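Long-range contacts in Serine/threonine-protein kinase/endoribonuclease IRE1 (PDB 2BE1), which senses unfolded proteins in the endoplasmic reticulum through its lumenal domain, the part this chain holds, then auto-activates and splices HAC1 precursor mRNA: residues L4-L9 with D254-E259; E62-G67 with S295-S300; D11-A16 with V25-G30. All blocks are in the same frame, centred on the assembly; numbering follows the deposited sequence.

Contact 1: residues L4-L9 with D254-E259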
ATOM      1  N   LEU A   4      -2.424  24.132  16.307  1.00 70.32           N
ATOM      2  CA  LEU A   4      -3.719  24.438  15.692  1.00 68.96           C
ATOM      3  C   LEU A   4      -4.247  25.668  16.360  1.00 68.50           C
ATOM      4  O   LEU A   4      -5.021  26.461  15.780  1.00 68.52           O
ATOM      5  CB  LEU A   4      -4.711  23.284  15.902  1.00 68.57           C
ATOM      6  CG  LEU A   4      -6.153  23.463  15.402  1.00 66.58           C
ATOM      7  CD1 LEU A   4      -6.243  23.401  13.878  1.00 64.71           C
ATOM      8  CD2 LEU A   4      -7.014  22.420  16.064  1.00 65.25           C
ATOM      9  N   ASN A   5      -3.803  25.813  17.598  1.00 67.65           N
ATOM     10  CA  ASN A   5      -4.212  26.914  18.390  1.00 66.94           C
ATOM     11  C   ASN A   5      -4.216  28.247  17.646  1.00 66.03           C
ATOM     12  O   ASN A   5      -5.295  28.774  17.366  1.00 66.28           O
ATOM     13  CB  ASN A   5      -3.379  27.009  19.620  1.00 67.09           C
ATOM     14  CG  ASN A   5      -4.031  27.849  20.590  1.00 68.13           C
ATOM     15  OD1 ASN A   5      -5.232  27.658  20.862  1.00 68.74           O
ATOM     16  ND2 ASN A   5      -3.317  28.868  21.068  1.00 70.08           N
ATOM     17  N   GLU A   6      -3.033  28.777  17.311  1.00 64.61           N
ATOM     18  CA  GLU A   6      -2.971  29.848  16.319  1.00 63.45           C
ATOM     19  C   GLU A   6      -3.459  29.298  14.976  1.00 61.84           C
ATOM     20  O   GLU A   6      -3.004  28.216  14.568  1.00 62.21           O
ATOM     21  CB  GLU A   6      -1.548  30.339  16.140  1.00 63.91           C
ATOM     22  CG  GLU A   6      -1.470  31.566  15.191  1.00 68.19           C
ATOM     23  CD  GLU A   6      -1.417  31.226  13.656  1.00 71.63           C
ATOM     24  OE1 GLU A   6      -0.435  30.538  13.218  1.00 72.82           O
ATOM     25  OE2 GLU A   6      -2.335  31.677  12.894  1.00 71.25           O
ATOM     26  N   LEU A   7      -4.354  30.034  14.301  1.00 59.35           N
ATOM     27  CA  LEU A   7      -4.891  29.704  12.959  1.00 56.83           C
ATOM     28  C   LEU A   7      -6.361  30.092  12.922  1.00 55.44           C
ATOM     29  O   LEU A   7      -7.094  29.632  13.800  1.00 55.50           O
ATOM     30  CB  LEU A   7      -4.746  28.208  12.644  1.00 56.93           C
ATOM     31  CG  LEU A   7      -3.643  27.637  11.709  1.00 56.92           C
ATOM     32  CD1 LEU A   7      -2.398  28.475  11.663  1.00 56.43           C
ATOM     33  CD2 LEU A   7      -3.250  26.185  12.031  1.00 56.22           C
ATOM     34  N   SER A   8      -6.803  30.932  11.965  1.00 53.20           N
ATOM     35  CA  SER A   8      -8.265  31.217  11.819  1.00 51.56           C
ATOM     36  C   SER A   8      -9.007  29.964  11.489  1.00 49.51           C
ATOM     37  O   SER A   8      -8.548  29.180  10.670  1.00 49.84           O
ATOM     38  CB  SER A   8      -8.620  32.148  10.664  1.00 51.73           C
ATOM     39  OG  SER A   8      -7.918  33.343  10.736  1.00 54.35           O
ATOM     40  N   LEU A   9     -10.153  29.766  12.101  1.00 46.51           N
ATOM     41  CA  LEU A   9     -10.999  28.759  11.596  1.00 43.92           C
ATOM     42  C   LEU A   9     -11.733  29.440  10.461  1.00 43.18           C
ATOM     43  O   LEU A   9     -12.381  30.427  10.627  1.00 43.37           O
ATOM     44  CB  LEU A   9     -11.891  28.240  12.698  1.00 43.26           C
ATOM     45  CG  LEU A   9     -13.046  27.285  12.461  1.00 41.04           C
ATOM     46  CD1 LEU A   9     -12.689  26.057  11.663  1.00 41.54           C
ATOM     47  CD2 LEU A   9     -13.429  26.871  13.816  1.00 39.83           C
ATOM     48  N   ASP A 254      -3.612  29.809   8.261  1.00 57.73           N
ATOM     49  CA  ASP A 254      -2.365  30.282   8.835  1.00 60.52           C
ATOM     50  C   ASP A 254      -2.222  31.719   8.433  1.00 62.11           C
ATOM     51  O   ASP A 254      -1.913  32.008   7.280  1.00 62.44           O
ATOM     52  CB  ASP A 254      -1.173  29.508   8.281  1.00 60.89           C
ATOM     53  CG  ASP A 254       0.075  29.684   9.116  1.00 61.91           C
ATOM     54  OD1 ASP A 254       0.805  28.667   9.302  1.00 63.53           O
ATOM     55  OD2 ASP A 254       0.302  30.821   9.596  1.00 61.79           O
ATOM     56  N   LEU A 255      -2.440  32.630   9.372  1.00 64.03           N
ATOM     57  CA  LEU A 255      -2.435  34.055   9.011  1.00 65.86           C
ATOM     58  C   LEU A 255      -1.059  34.674   8.656  1.00 67.55           C
ATOM     59  O   LEU A 255      -1.008  35.579   7.816  1.00 68.08           O
ATOM     60  CB  LEU A 255      -3.179  34.884  10.041  1.00 65.33           C
ATOM     61  CG  LEU A 255      -4.637  34.471   9.958  1.00 65.02           C
ATOM     62  CD1 LEU A 255      -5.466  35.271  10.933  1.00 64.77           C
ATOM     63  CD2 LEU A 255      -5.134  34.646   8.529  1.00 64.09           C
ATOM     64  N   ARG A 256       0.031  34.197   9.279  1.00 68.92           N
ATOM     65  CA  ARG A 256       1.383  34.441   8.751  1.00 70.06           C
ATOM     66  C   ARG A 256       1.485  33.949   7.278  1.00 70.06           C
ATOM     67  O   ARG A 256       1.269  34.748   6.350  1.00 69.97           O
ATOM     68  CB  ARG A 256       2.464  33.792   9.632  1.00 70.70           C
ATOM     69  CG  ARG A 256       2.389  34.100  11.141  1.00 73.53           C
ATOM     70  CD  ARG A 256       1.585  33.051  11.973  1.00 77.43           C
ATOM     71  NE  ARG A 256       1.825  31.623  11.650  1.00 80.92           N
ATOM     72  CZ  ARG A 256       3.016  31.012  11.579  1.00 81.76           C
ATOM     73  NH1 ARG A 256       4.153  31.689  11.764  1.00 81.89           N
ATOM     74  NH2 ARG A 256       3.070  29.712  11.300  1.00 80.87           N
ATOM     75  N   THR A 257       1.753  32.645   7.065  1.00 70.18           N
ATOM     76  CA  THR A 257       1.977  32.074   5.697  1.00 70.12           C
ATOM     77  C   THR A 257       0.792  32.181   4.742  1.00 70.14           C
ATOM     78  O   THR A 257       0.931  32.009   3.530  1.00 70.14           O
ATOM     79  CB  THR A 257       2.445  30.586   5.684  1.00 69.89           C
ATOM     80  OG1 THR A 257       1.488  29.789   6.373  1.00 69.28           O
ATOM     81  CG2 THR A 257       3.866  30.408   6.281  1.00 69.74           C
ATOM     82  N   ASN A 258      -0.378  32.457   5.285  1.00 70.19           N
ATOM     83  CA  ASN A 258      -1.537  32.630   4.445  1.00 70.13           C
ATOM     84  C   ASN A 258      -1.952  31.351   3.651  1.00 69.15           C
ATOM     85  O   ASN A 258      -2.292  31.415   2.477  1.00 68.90           O
ATOM     86  CB  ASN A 258      -1.273  33.805   3.516  1.00 70.57           C
ATOM     87  CG  ASN A 258      -2.532  34.364   2.971  1.00 72.67           C
ATOM     88  OD1 ASN A 258      -3.347  34.906   3.715  1.00 73.46           O
ATOM     89  ND2 ASN A 258      -2.737  34.206   1.668  1.00 75.25           N
ATOM     90  N   GLU A 259      -1.918  30.193   4.304  1.00 67.86           N
ATOM     91  CA  GLU A 259      -2.225  28.936   3.643  1.00 66.83           C
ATOM     92  C   GLU A 259      -3.561  28.472   4.120  1.00 64.44           C
ATOM     93  O   GLU A 259      -4.045  28.939   5.152  1.00 64.78           O
ATOM     94  CB  GLU A 259      -1.254  27.844   4.049  1.00 67.33           C
ATOM     95  CG  GLU A 259       0.227  28.212   4.233  1.00 70.08           C
ATOM     96  CD  GLU A 259       0.975  27.085   4.959  1.00 70.71           C
ATOM     97  OE1 GLU A 259       0.978  25.966   4.399  1.00 73.85           O
ATOM     98  OE2 GLU A 259       1.511  27.292   6.083  1.00 72.80           O
TER
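The carboxylate of E6 meets the guanidinium of R256 obliquely, with the two planes 70° apart. E6 OE1 lies 3.0 Å from R256 NE, which makes this a salt bridge, and no hydrogen bond joins the two segments. On the E6 side CG is anti to the backbone N (chi1 -175°), and the chain then bends at its second torsion. R256 is folded back as well, and the bend at its third torsion turns NE toward the carboxylate of its own segment. There R256 NE approaches D254 OD2 at 2.7 Å in a salt bridge whose hydrogen bond is weak. R256 NH2 binds the syn lone pair of D254 OD1 at 3.2 Å, the oxygen being tilted 31° from the guanidinium plane. The two acids bring like charges close, E6 OE1 to D254 OD2 being 3.7 Å, a repulsion that the shared arginine would be expected to offset.

Away from the charges the contact is one of van der Waals packing. L7 CD1 lies against D254 CA and is 3.7 Å from D254 CB. Farther along, the S8 hydroxyl abuts the methyl CD1 of L255, an exposed residue.

D254 faces both N258 and E259, a G1 beta bulge in the turn linking strands 245-254 and 259-264. D254 OD1 also accepts from the amino group of N1. The N-terminal segment approaches the tip of that hairpin just as strand 8-17 begins, with the backbone of S8 bonded to N253 and L7 packed on F252 of strand 245-254.

Contact 2: residues E62-G67 with S295-S300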
ATOM      1  N   GLU A  62     -18.340  -0.016   5.382  1.00 27.04           N
ATOM      2  CA  GLU A  62     -18.660   1.313   5.866  1.00 27.34           C
ATOM      3  C   GLU A  62     -17.626   2.220   5.200  1.00 28.30           C
ATOM      4  O   GLU A  62     -16.408   2.008   5.346  1.00 28.95           O
ATOM      5  CB  GLU A  62     -18.608   1.425   7.378  1.00 26.39           C
ATOM      6  CG  GLU A  62     -18.687   2.845   7.855  1.00 25.47           C
ATOM      7  CD  GLU A  62     -18.640   2.942   9.361  1.00 24.68           C
ATOM      8  OE1 GLU A  62     -19.441   3.690  10.003  1.00 24.62           O
ATOM      9  OE2 GLU A  62     -17.804   2.233   9.920  1.00 26.62           O
ATOM     10  N   PRO A  63     -18.090   3.211   4.423  1.00 28.51           N
ATOM     11  CA  PRO A  63     -17.156   4.009   3.660  1.00 28.91           C
ATOM     12  C   PRO A  63     -16.592   5.006   4.606  1.00 30.09           C
ATOM     13  O   PRO A  63     -17.047   6.151   4.640  1.00 31.86           O
ATOM     14  CB  PRO A  63     -18.050   4.741   2.669  1.00 27.75           C
ATOM     15  CG  PRO A  63     -19.274   4.906   3.365  1.00 28.31           C
ATOM     16  CD  PRO A  63     -19.470   3.659   4.215  1.00 28.55           C
ATOM     17  N   PHE A  64     -15.658   4.611   5.437  1.00 30.01           N
ATOM     18  CA  PHE A  64     -15.221   5.587   6.393  1.00 30.15           C
ATOM     19  C   PHE A  64     -14.025   5.038   7.099  1.00 30.22           C
ATOM     20  O   PHE A  64     -13.939   3.842   7.368  1.00 31.47           O
ATOM     21  CB  PHE A  64     -16.323   5.970   7.373  1.00 29.41           C
ATOM     22  CG  PHE A  64     -15.818   6.758   8.498  1.00 31.33           C
ATOM     23  CD1 PHE A  64     -15.700   8.127   8.394  1.00 32.81           C
ATOM     24  CD2 PHE A  64     -15.350   6.137   9.664  1.00 31.14           C
ATOM     25  CE1 PHE A  64     -15.174   8.886   9.488  1.00 31.43           C
ATOM     26  CE2 PHE A  64     -14.825   6.906  10.760  1.00 29.21           C
ATOM     27  CZ  PHE A  64     -14.743   8.260  10.667  1.00 29.33           C
ATOM     28  N   GLY A  65     -13.077   5.899   7.377  1.00 29.45           N
ATOM     29  CA  GLY A  65     -11.873   5.427   7.963  1.00 29.42           C
ATOM     30  C   GLY A  65     -11.215   4.325   7.173  1.00 29.51           C
ATOM     31  O   GLY A  65     -11.066   4.424   5.943  1.00 29.46           O
ATOM     32  N   ASP A  66     -10.819   3.288   7.912  1.00 29.63           N
ATOM     33  CA  ASP A  66     -10.177   2.115   7.366  1.00 30.09           C
ATOM     34  C   ASP A  66     -11.047   1.396   6.386  1.00 29.67           C
ATOM     35  O   ASP A  66     -10.613   0.447   5.767  1.00 28.95           O
ATOM     36  CB  ASP A  66      -9.861   1.167   8.483  1.00 30.69           C
ATOM     37  CG  ASP A  66      -8.506   1.463   9.137  1.00 36.13           C
ATOM     38  OD1 ASP A  66      -7.747   2.361   8.673  1.00 41.09           O
ATOM     39  OD2 ASP A  66      -8.166   0.777  10.135  1.00 41.45           O
ATOM     40  N   GLY A  67     -12.283   1.870   6.249  1.00 30.12           N
ATOM     41  CA  GLY A  67     -13.322   1.169   5.517  1.00 30.45           C
ATOM     42  C   GLY A  67     -13.681  -0.180   6.134  1.00 31.05           C
ATOM     43  O   GLY A  67     -13.230  -1.254   5.653  1.00 31.15           O
ATOM     44  N   SER A 295     -23.394   3.390  14.148  1.00 27.62           N
ATOM     45  CA  SER A 295     -23.719   4.578  14.922  1.00 29.70           C
ATOM     46  C   SER A 295     -22.472   5.158  15.656  1.00 30.85           C
ATOM     47  O   SER A 295     -22.530   6.321  16.134  1.00 31.46           O
ATOM     48  CB  SER A 295     -24.835   4.305  15.888  1.00 29.42           C
ATOM     49  OG  SER A 295     -24.465   3.174  16.657  1.00 32.38           O
ATOM     50  N   GLN A 296     -21.366   4.388  15.744  1.00 31.27           N
ATOM     51  CA  GLN A 296     -20.112   4.950  16.263  1.00 32.54           C
ATOM     52  C   GLN A 296     -19.793   6.157  15.414  1.00 32.49           C
ATOM     53  O   GLN A 296     -19.676   7.280  15.889  1.00 33.22           O
ATOM     54  CB  GLN A 296     -18.970   3.979  16.116  1.00 33.79           C
ATOM     55  CG  GLN A 296     -19.093   2.727  16.957  1.00 39.65           C
ATOM     56  CD  GLN A 296     -20.500   2.096  16.825  1.00 46.46           C
ATOM     57  OE1 GLN A 296     -21.476   2.569  17.436  1.00 50.41           O
ATOM     58  NE2 GLN A 296     -20.605   1.028  16.032  1.00 47.95           N
ATOM     59  N   ASN A 297     -19.717   5.930  14.116  1.00 32.05           N
ATOM     60  CA  ASN A 297     -19.381   6.998  13.223  1.00 31.29           C
ATOM     61  C   ASN A 297     -20.499   7.885  12.821  1.00 31.06           C
ATOM     62  O   ASN A 297     -20.244   8.999  12.403  1.00 31.57           O
ATOM     63  CB  ASN A 297     -18.684   6.423  12.037  1.00 30.85           C
ATOM     64  CG  ASN A 297     -17.511   5.619  12.470  1.00 30.68           C
ATOM     65  OD1 ASN A 297     -16.935   5.870  13.532  1.00 31.02           O
ATOM     66  ND2 ASN A 297     -17.163   4.620  11.693  1.00 29.86           N
ATOM     67  N   PHE A 298     -21.737   7.445  12.922  1.00 30.25           N
ATOM     68  CA  PHE A 298     -22.748   8.327  12.370  1.00 30.39           C
ATOM     69  C   PHE A 298     -23.995   8.356  13.222  1.00 31.95           C
ATOM     70  O   PHE A 298     -25.158   8.247  12.675  1.00 33.09           O
ATOM     71  CB  PHE A 298     -23.104   7.990  10.917  1.00 28.68           C
ATOM     72  CG  PHE A 298     -21.941   7.934  10.007  1.00 24.76           C
ATOM     73  CD1 PHE A 298     -21.190   6.752   9.877  1.00 23.88           C
ATOM     74  CD2 PHE A 298     -21.566   9.066   9.297  1.00 19.85           C
ATOM     75  CE1 PHE A 298     -20.085   6.728   9.016  1.00 23.74           C
ATOM     76  CE2 PHE A 298     -20.506   9.063   8.407  1.00 18.71           C
ATOM     77  CZ  PHE A 298     -19.766   7.890   8.253  1.00 23.25           C
ATOM     78  N   PRO A 299     -23.788   8.594  14.545  1.00 31.70           N
ATOM     79  CA  PRO A 299     -24.799   8.462  15.578  1.00 30.71           C
ATOM     80  C   PRO A 299     -25.953   9.301  15.167  1.00 30.02           C
ATOM     81  O   PRO A 299     -27.115   8.879  15.199  1.00 29.65           O
ATOM     82  CB  PRO A 299     -24.135   9.147  16.743  1.00 30.38           C
ATOM     83  CG  PRO A 299     -23.209  10.109  16.064  1.00 30.96           C
ATOM     84  CD  PRO A 299     -22.571   9.173  15.118  1.00 31.42           C
ATOM     85  N   SER A 300     -25.607  10.491  14.738  1.00 29.66           N
ATOM     86  CA  SER A 300     -26.624  11.469  14.507  1.00 30.40           C
ATOM     87  C   SER A 300     -27.649  11.025  13.421  1.00 29.92           C
ATOM     88  O   SER A 300     -28.892  11.209  13.583  1.00 30.19           O
ATOM     89  CB  SER A 300     -25.954  12.809  14.188  1.00 30.99           C
ATOM     90  OG  SER A 300     -26.921  13.817  13.944  1.00 31.50           O
TER
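F64 turns one face of its ring to the side chain of N297, whose CB sits 4.0 Å above the ring plane and is displaced toward the rim. The amide lies at 45° to the ring rather than stacked on it, and N297 CG is 3.4 Å from F64 CE2. F298 also meets the F64 ring, but edge-on. The planes are 76° apart and the centroids 5.6 Å apart, a T-shaped pair in which F298 supplies the edge; its CZ is also 4.0 Å from F64 CB. CG anti to the backbone N (chi1 169°) directs the F64 side chain to the other segment.

Both segments are non-repetitive at the point of contact. P63 is the centre of an inverse gamma turn in the loop between strands 57-61 and 68-73, while F298 occupies the N-cap position of helix 299-303. The contact thus joins a strand-to-strand loop to a helix start, and its centre lies about 7 Å from the centre of the chain.

A buried carboxylate completes it. E62, extended beyond CG, brings OE1 into the plane of the F298 ring at its edge, 3.3 Å from CE1. N297 ND2 donates a weak hydrogen bond of 3.0 Å to E62 OE1, which also bonds to the hydroxyl of S294. That hydroxyl is in turn bonded to the backbone N of N297, linking the asparagine and the glutamate a second time. On the apolar side P63 and F298 both pack on L293 of strand 290-294 and V246 of strand 245-254.

Contact 3: residues D11-A16 with V25-G30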
ATOM      1  N   ASP A  11     -14.475  29.916   7.396  1.00 41.79           N
ATOM      2  CA  ASP A  11     -15.896  29.705   7.305  1.00 41.50           C
ATOM      3  C   ASP A  11     -16.259  28.622   6.328  1.00 39.95           C
ATOM      4  O   ASP A  11     -17.399  28.189   6.250  1.00 39.71           O
ATOM      5  CB  ASP A  11     -16.521  30.990   6.858  1.00 42.94           C
ATOM      6  CG  ASP A  11     -16.878  31.836   8.001  1.00 46.60           C
ATOM      7  OD1 ASP A  11     -17.250  33.008   7.770  1.00 48.12           O
ATOM      8  OD2 ASP A  11     -16.781  31.292   9.132  1.00 50.96           O
ATOM      9  N   ILE A  12     -15.286  28.203   5.548  1.00 37.95           N
ATOM     10  CA  ILE A  12     -15.517  27.132   4.636  1.00 36.17           C
ATOM     11  C   ILE A  12     -15.359  25.829   5.371  1.00 35.25           C
ATOM     12  O   ILE A  12     -14.584  25.726   6.321  1.00 35.53           O
ATOM     13  CB  ILE A  12     -14.529  27.136   3.502  1.00 36.22           C
ATOM     14  CG1 ILE A  12     -14.369  28.544   2.931  1.00 36.48           C
ATOM     15  CG2 ILE A  12     -14.991  26.179   2.421  1.00 36.32           C
ATOM     16  CD1 ILE A  12     -15.673  29.238   2.618  1.00 37.52           C
ATOM     17  N   LEU A  13     -16.109  24.837   4.921  1.00 33.58           N
ATOM     18  CA  LEU A  13     -16.095  23.523   5.489  1.00 31.80           C
ATOM     19  C   LEU A  13     -16.181  22.684   4.263  1.00 30.79           C
ATOM     20  O   LEU A  13     -16.804  23.080   3.271  1.00 31.11           O
ATOM     21  CB  LEU A  13     -17.359  23.295   6.291  1.00 32.02           C
ATOM     22  CG  LEU A  13     -17.398  22.369   7.500  1.00 32.17           C
ATOM     23  CD1 LEU A  13     -18.660  22.656   8.262  1.00 32.50           C
ATOM     24  CD2 LEU A  13     -17.480  20.974   7.049  1.00 35.09           C
ATOM     25  N   ILE A  14     -15.576  21.510   4.329  1.00 28.75           N
ATOM     26  CA  ILE A  14     -15.555  20.670   3.193  1.00 26.55           C
ATOM     27  C   ILE A  14     -16.138  19.306   3.449  1.00 25.90           C
ATOM     28  O   ILE A  14     -15.724  18.584   4.406  1.00 25.52           O
ATOM     29  CB  ILE A  14     -14.204  20.630   2.672  1.00 25.90           C
ATOM     30  CG1 ILE A  14     -14.126  21.785   1.743  1.00 25.98           C
ATOM     31  CG2 ILE A  14     -13.980  19.418   1.850  1.00 26.26           C
ATOM     32  CD1 ILE A  14     -12.728  21.960   1.270  1.00 28.74           C
ATOM     33  N   ALA A  15     -17.090  18.983   2.562  1.00 24.61           N
ATOM     34  CA  ALA A  15     -17.880  17.809   2.649  1.00 23.74           C
ATOM     35  C   ALA A  15     -17.582  16.945   1.509  1.00 23.98           C
ATOM     36  O   ALA A  15     -17.426  17.440   0.379  1.00 23.85           O
ATOM     37  CB  ALA A  15     -19.245  18.167   2.578  1.00 23.53           C
ATOM     38  N   ALA A  16     -17.494  15.649   1.839  1.00 24.28           N
ATOM     39  CA  ALA A  16     -17.513  14.502   0.903  1.00 24.28           C
ATOM     40  C   ALA A  16     -18.835  13.681   0.977  1.00 25.10           C
ATOM     41  O   ALA A  16     -19.238  13.247   2.079  1.00 25.78           O
ATOM     42  CB  ALA A  16     -16.435  13.644   1.257  1.00 23.03           C
ATOM     43  N   VAL A  25     -19.191  23.659   1.816  1.00 28.30           N
ATOM     44  CA  VAL A  25     -20.388  24.202   2.481  1.00 28.16           C
ATOM     45  C   VAL A  25     -19.966  25.328   3.450  1.00 28.40           C
ATOM     46  O   VAL A  25     -18.894  25.233   4.081  1.00 27.48           O
ATOM     47  CB  VAL A  25     -21.296  23.100   3.150  1.00 27.22           C
ATOM     48  CG1 VAL A  25     -20.479  22.094   3.806  1.00 28.45           C
ATOM     49  CG2 VAL A  25     -22.172  23.717   4.178  1.00 26.77           C
ATOM     50  N   ASP A  26     -20.794  26.382   3.515  1.00 29.01           N
ATOM     51  CA  ASP A  26     -20.554  27.525   4.384  1.00 29.89           C
ATOM     52  C   ASP A  26     -20.963  27.218   5.795  1.00 30.20           C
ATOM     53  O   ASP A  26     -22.139  27.193   6.115  1.00 30.79           O
ATOM     54  CB  ASP A  26     -21.328  28.750   3.893  1.00 30.01           C
ATOM     55  CG  ASP A  26     -21.256  29.937   4.859  1.00 31.65           C
ATOM     56  OD1 ASP A  26     -21.965  30.915   4.619  1.00 32.95           O
ATOM     57  OD2 ASP A  26     -20.518  29.916   5.857  1.00 32.37           O
ATOM     58  N   ARG A  27     -19.966  27.037   6.634  1.00 30.47           N
ATOM     59  CA  ARG A  27     -20.111  26.848   8.069  1.00 31.05           C
ATOM     60  C   ARG A  27     -21.169  27.691   8.795  1.00 31.71           C
ATOM     61  O   ARG A  27     -21.583  27.366   9.910  1.00 31.68           O
ATOM     62  CB  ARG A  27     -18.759  27.152   8.709  1.00 31.22           C
ATOM     63  CG  ARG A  27     -18.518  26.396   9.969  1.00 30.77           C
ATOM     64  CD  ARG A  27     -17.249  26.776  10.636  1.00 28.63           C
ATOM     65  NE  ARG A  27     -17.059  25.970  11.834  1.00 27.64           N
ATOM     66  CZ  ARG A  27     -16.327  24.846  11.848  1.00 29.99           C
ATOM     67  NH1 ARG A  27     -15.746  24.419  10.712  1.00 29.64           N
ATOM     68  NH2 ARG A  27     -16.142  24.128  12.988  1.00 31.58           N
ATOM     69  N   ARG A  28     -21.614  28.779   8.204  1.00 32.87           N
ATOM     70  CA  ARG A  28     -22.477  29.629   8.989  1.00 34.44           C
ATOM     71  C   ARG A  28     -23.929  29.364   8.840  1.00 34.34           C
ATOM     72  O   ARG A  28     -24.710  29.775   9.675  1.00 34.21           O
ATOM     73  CB  ARG A  28     -22.186  31.091   8.799  1.00 35.27           C
ATOM     74  CG  ARG A  28     -21.157  31.602   9.833  1.00 38.79           C
ATOM     75  CD  ARG A  28     -20.388  32.759   9.226  1.00 44.04           C
ATOM     76  NE  ARG A  28     -20.320  32.575   7.775  1.00 46.59           N
ATOM     77  CZ  ARG A  28     -20.149  33.540   6.877  1.00 48.66           C
ATOM     78  NH1 ARG A  28     -20.136  33.194   5.597  1.00 50.52           N
ATOM     79  NH2 ARG A  28     -19.996  34.823   7.235  1.00 49.14           N
ATOM     80  N   ASN A  29     -24.283  28.645   7.791  1.00 34.30           N
ATOM     81  CA  ASN A  29     -25.663  28.409   7.506  1.00 33.70           C
ATOM     82  C   ASN A  29     -25.892  27.073   6.827  1.00 34.21           C
ATOM     83  O   ASN A  29     -27.029  26.642   6.683  1.00 34.76           O
ATOM     84  CB  ASN A  29     -26.110  29.508   6.594  1.00 33.02           C
ATOM     85  CG  ASN A  29     -25.163  29.718   5.482  1.00 32.73           C
ATOM     86  OD1 ASN A  29     -24.430  28.823   5.092  1.00 34.26           O
ATOM     87  ND2 ASN A  29     -25.174  30.899   4.939  1.00 32.09           N
ATOM     88  N   GLY A  30     -24.817  26.418   6.385  1.00 34.31           N
ATOM     89  CA  GLY A  30     -24.937  25.161   5.612  1.00 33.72           C
ATOM     90  C   GLY A  30     -25.286  25.366   4.140  1.00 33.57           C
ATOM     91  O   GLY A  30     -25.796  24.459   3.489  1.00 33.24           O
TER
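L13 and V25 face each other as an antiparallel hydrogen-bonded pair, and the buried part of the contact is built round them. V25 N donates to L13 O at 2.9 Å, whereas the return bond from L13 N to V25 O is weak. L13 CB and A15 CB both lie against the methyl CG1 of V25. Next in register, I12 and D26 form a non-hydrogen-bonded pair, with side chains on the sheet face away from L13 and V25. R27 N then donates to D11 O at 2.8 Å. The R27 side chain, extended from CG to NE, crosses L13 at about a right angle and carries its guanidinium to D212 and D250. This is the hairpin of strands 8-17 and 22-26.

At the open end of the pairing the contact is ionic, running from buried D26 to exposed R28. D26 OD2 accepts from R28 N at 2.8 Å, an Asx turn, and lies in the guanidinium plane 3.3 Å from R28 NE. R28 NH1 reaches D26 OD1, so the arginine grips the carboxylate side-on. D11 OD1 instead sits over the centre of the guanidinium face, 3.0 Å above its plane.

No N-H of R28 points at D11 OD1, so that salt bridge is one of charge alone, while D26 has directed bonds; with one carboxylate at its edge and one over its face, the R28 charge would be expected to favour the ionised form of both acids.

From the N terminus, contact 1 opens first, and its loop closes only at 254-259, 245 residues later. Contact 3 is nested within that span, in the hairpin of strands 8-17 and 22-26, closed over eight intervening residues. Contact 2 begins at 62-67, still inside the loop of contact 1, but ends beyond it at 295-300, so contacts 1 and 2 cross, while 3 and 2 follow in series. Contacts 1 and 3 touch, L9 CD1 being 3.6 Å from R27 NH1; contact 3 pairs 8-17 with 22-26, while contact 1 packs the start of 8-17 on the turn of hairpin 245-254/259-264 of the same sheet. Contact 2 joins the loop after strand 57-61 to the residues leading into helix 299-303.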